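Local coordinates for tail spike protein gp49 (Pseudomonas phage LKA1, PDB 4RU4), which cleaves the O-specific polysaccharide of Pseudomonas as a lyase, serving as the trimeric tailspike of the phage during entry into the host cell, at the interface of chains A and B. Numbering follows the deposited sequence. Chains: chain A/B, tail spike protein gp49.

The interface of chains A and B. Residues chain A 285, 315, 342-344; chain B 284, 314-315, 341-342.
Two right-handed beta-helices of the tailspike trimer meet side by side here, in a polar subunit interface where turn asparagines of chain A receive an arginine of chain B and so may help keep neighbouring helices in register. A:Asn285, A:Asn315, A:Asn342 and, opposite, B:Asn315 and B:Asn342 all have positive phi, the left-handed backbone conformation that asparagine tolerates well at tight turns. B:Arg314, at the end of strand 312-314, crosses between the chains: CG is anti to the carbonyl carbon and the chain runs extended to NE. Its rotation is set from its own chain, since NE donates a nearly straight hydrogen bond, which is also a salt bridge within chain B, to OE1 of B:Glu341 (2.8 Å, 171° at H), an oxygen lying in the guanidinium plane. The carboxylate, by contrast, is met from above its plane. One guanidinium face receives the backbone O of A:Asn342, 2.9 Å from B:Arg314 NH2; because the N-H points elsewhere, this is a face-on polar contact, perhaps electrostatically favourable, and not a hydrogen bond. A:Asn315 slides past the arginine in the opposite direction, its amide 16° from the guanidinium plane, and CG packs 3.7 Å from B:Arg314 CD. A:Asn342 likewise slides past B:Glu341, its OD1 3.2 Å from OE1: as modelled, two acceptors face each other, unfavourable unless the amide is turned over to present ND2, though the nearby guanidinium may soften it. A:Asn342 and B:Asn342 meet tip to tip with amide planes 84° apart. Finally, one water bridges the chains in the guanidinium plane, hydrogen-bonded to B:Arg314 NH2 and, at 2.9 Å, to the hydroxyl OG1 of A:Thr344.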
ATOM      1  N   ASN A 285       2.049 -12.888   2.024  1.00  8.59           N
ATOM      2  CA  ASN A 285       2.547 -13.196   3.362  1.00  7.82           C
ATOM      3  C   ASN A 285       3.449 -14.420   3.392  1.00 11.70           C
ATOM      4  O   ASN A 285       3.326 -15.270   4.276  1.00 11.18           O
ATOM      5  CB  ASN A 285       1.384 -13.368   4.360  1.00 11.81           C
ATOM      6  CG  ASN A 285       1.824 -13.178   5.799  1.00 22.81           C
ATOM      7  OD1 ASN A 285       2.643 -12.308   6.090  1.00 23.17           O
ATOM      8  ND2 ASN A 285       1.304 -14.017   6.703  1.00 24.98           N
ATOM      9  N   ASN A 315       3.119  -8.387   0.609  1.00  5.72           N
ATOM     10  CA  ASN A 315       3.409  -8.665   2.011  1.00 10.03           C
ATOM     11  C   ASN A 315       4.405  -9.806   2.196  1.00  9.39           C
ATOM     12  O   ASN A 315       4.280 -10.566   3.149  1.00  9.06           O
ATOM     13  CB  ASN A 315       2.103  -8.971   2.768  1.00 11.13           C
ATOM     14  CG  ASN A 315       1.042  -7.886   2.556  1.00 20.82           C
ATOM     15  OD1 ASN A 315       1.382  -6.724   2.354  1.00 25.39           O
ATOM     16  ND2 ASN A 315      -0.246  -8.265   2.580  1.00 23.97           N
ATOM     17  N   ASN A 342       4.197  -3.922  -0.970  1.00  7.79           N
ATOM     18  CA  ASN A 342       4.429  -4.134   0.464  1.00  9.38           C
ATOM     19  C   ASN A 342       5.354  -5.301   0.708  1.00  8.11           C
ATOM     20  O   ASN A 342       5.110  -6.125   1.613  1.00  8.15           O
ATOM     21  CB  ASN A 342       3.106  -4.351   1.208  1.00  8.20           C
ATOM     22  CG  ASN A 342       2.185  -3.156   1.099  1.00 14.73           C
ATOM     23  OD1 ASN A 342       2.522  -2.086   1.572  1.00 16.11           O
ATOM     24  ND2 ASN A 342       1.014  -3.338   0.503  1.00 17.99           N
ATOM     25  N   CYS A 343       6.427  -5.377  -0.085  1.00  6.85           N
ATOM     26  CA  CYS A 343       7.394  -6.467   0.082  1.00  7.71           C
ATOM     27  C   CYS A 343       8.728  -5.927   0.561  1.00  9.19           C
ATOM     28  O   CYS A 343       9.098  -4.796   0.237  1.00  6.67           O
ATOM     29  CB  CYS A 343       7.616  -7.243  -1.221  1.00  8.70           C
ATOM     30  SG  CYS A 343       6.192  -8.277  -1.679  1.00 10.59           S
ATOM     31  N   THR A 344       9.417  -6.721   1.367  1.00  6.99           N
ATOM     32  CA  THR A 344      10.820  -6.464   1.687  1.00  5.59           C
ATOM     33  C   THR A 344      11.648  -7.350   0.755  1.00  8.45           C
ATOM     34  O   THR A 344      11.538  -8.570   0.796  1.00  7.38           O
ATOM     35  CB  THR A 344      11.115  -6.847   3.156  1.00  7.84           C
ATOM     36  OG1 THR A 344      10.286  -6.046   4.019  1.00  9.67           O
ATOM     37  CG2 THR A 344      12.589  -6.571   3.505  1.00  7.99           C
TER
ATOM     38  N   ASP B 284      -0.533  -9.082  10.998  1.00  6.22           N
ATOM     39  CA  ASP B 284      -1.273  -8.916   9.771  1.00  6.49           C
ATOM     40  C   ASP B 284      -2.738  -9.219  10.034  1.00  9.67           C
ATOM     41  O   ASP B 284      -3.083 -10.280  10.607  1.00  7.14           O
ATOM     42  CB  ASP B 284      -0.747  -9.855   8.674  1.00 10.95           C
ATOM     43  CG  ASP B 284      -1.205  -9.444   7.284  1.00 22.07           C
ATOM     44  OD1 ASP B 284      -2.387  -9.130   7.101  1.00 19.57           O
ATOM     45  OD2 ASP B 284      -0.366  -9.411   6.352  1.00 35.57           O
ATOM     46  N   ARG B 314       0.791  -4.765   9.265  1.00  7.44           N
ATOM     47  CA  ARG B 314       0.030  -4.516   8.047  1.00  4.65           C
ATOM     48  C   ARG B 314      -1.431  -4.837   8.236  1.00  4.62           C
ATOM     49  O   ARG B 314      -1.761  -5.836   8.885  1.00  7.62           O
ATOM     50  CB  ARG B 314       0.568  -5.389   6.916  1.00  8.37           C
ATOM     51  CG  ARG B 314       2.025  -5.056   6.545  1.00 11.35           C
ATOM     52  CD  ARG B 314       2.485  -5.792   5.302  1.00 15.96           C
ATOM     53  NE  ARG B 314       3.767  -5.270   4.836  1.00 18.09           N
ATOM     54  CZ  ARG B 314       4.879  -5.985   4.737  1.00 20.11           C
ATOM     55  NH1 ARG B 314       4.884  -7.264   5.067  1.00 14.66           N
ATOM     56  NH2 ARG B 314       5.990  -5.409   4.296  1.00 26.24           N
ATOM     57  N   ASN B 315      -2.293  -4.011   7.653  1.00  4.57           N
ATOM     58  CA  ASN B 315      -3.723  -4.358   7.544  1.00  4.99           C
ATOM     59  C   ASN B 315      -4.412  -4.550   8.912  1.00  7.72           C
ATOM     60  O   ASN B 315      -5.307  -5.391   9.046  1.00  8.07           O
ATOM     61  CB  ASN B 315      -3.914  -5.603   6.660  1.00  7.50           C
ATOM     62  CG  ASN B 315      -3.135  -5.524   5.320  1.00 23.94           C
ATOM     63  OD1 ASN B 315      -3.020  -4.467   4.724  1.00 22.43           O
ATOM     64  ND2 ASN B 315      -2.600  -6.656   4.866  1.00 24.76           N
ATOM     65  N   GLU B 341       1.808  -0.344   7.751  1.00  4.68           N
ATOM     66  CA  GLU B 341       1.324  -0.152   6.390  1.00  4.83           C
ATOM     67  C   GLU B 341      -0.146  -0.575   6.340  1.00  6.64           C
ATOM     68  O   GLU B 341      -0.506  -1.611   6.906  1.00  6.47           O
ATOM     69  CB  GLU B 341       2.142  -1.036   5.430  1.00  8.95           C
ATOM     70  CG  GLU B 341       3.632  -0.632   5.473  1.00 13.25           C
ATOM     71  CD  GLU B 341       4.593  -1.572   4.760  1.00 22.32           C
ATOM     72  OE1 GLU B 341       4.149  -2.608   4.222  1.00 21.87           O
ATOM     73  OE2 GLU B 341       5.819  -1.266   4.780  1.00 26.92           O
ATOM     74  N   ASN B 342      -0.972   0.242   5.691  1.00  4.50           N
ATOM     75  CA  ASN B 342      -2.392  -0.063   5.533  1.00  4.46           C
ATOM     76  C   ASN B 342      -3.071  -0.318   6.865  1.00  8.17           C
ATOM     77  O   ASN B 342      -3.858  -1.248   6.968  1.00  9.61           O
ATOM     78  CB  ASN B 342      -2.612  -1.277   4.641  1.00  4.42           C
ATOM     79  CG  ASN B 342      -1.985  -1.119   3.258  1.00 18.76           C
ATOM     80  OD1 ASN B 342      -1.186  -1.943   2.840  1.00 25.33           O
ATOM     81  ND2 ASN B 342      -2.360  -0.084   2.554  1.00 14.37           N
TER
HETATM   82  O   HOH W   1       7.622  -7.305   4.019  1.00 33.79           O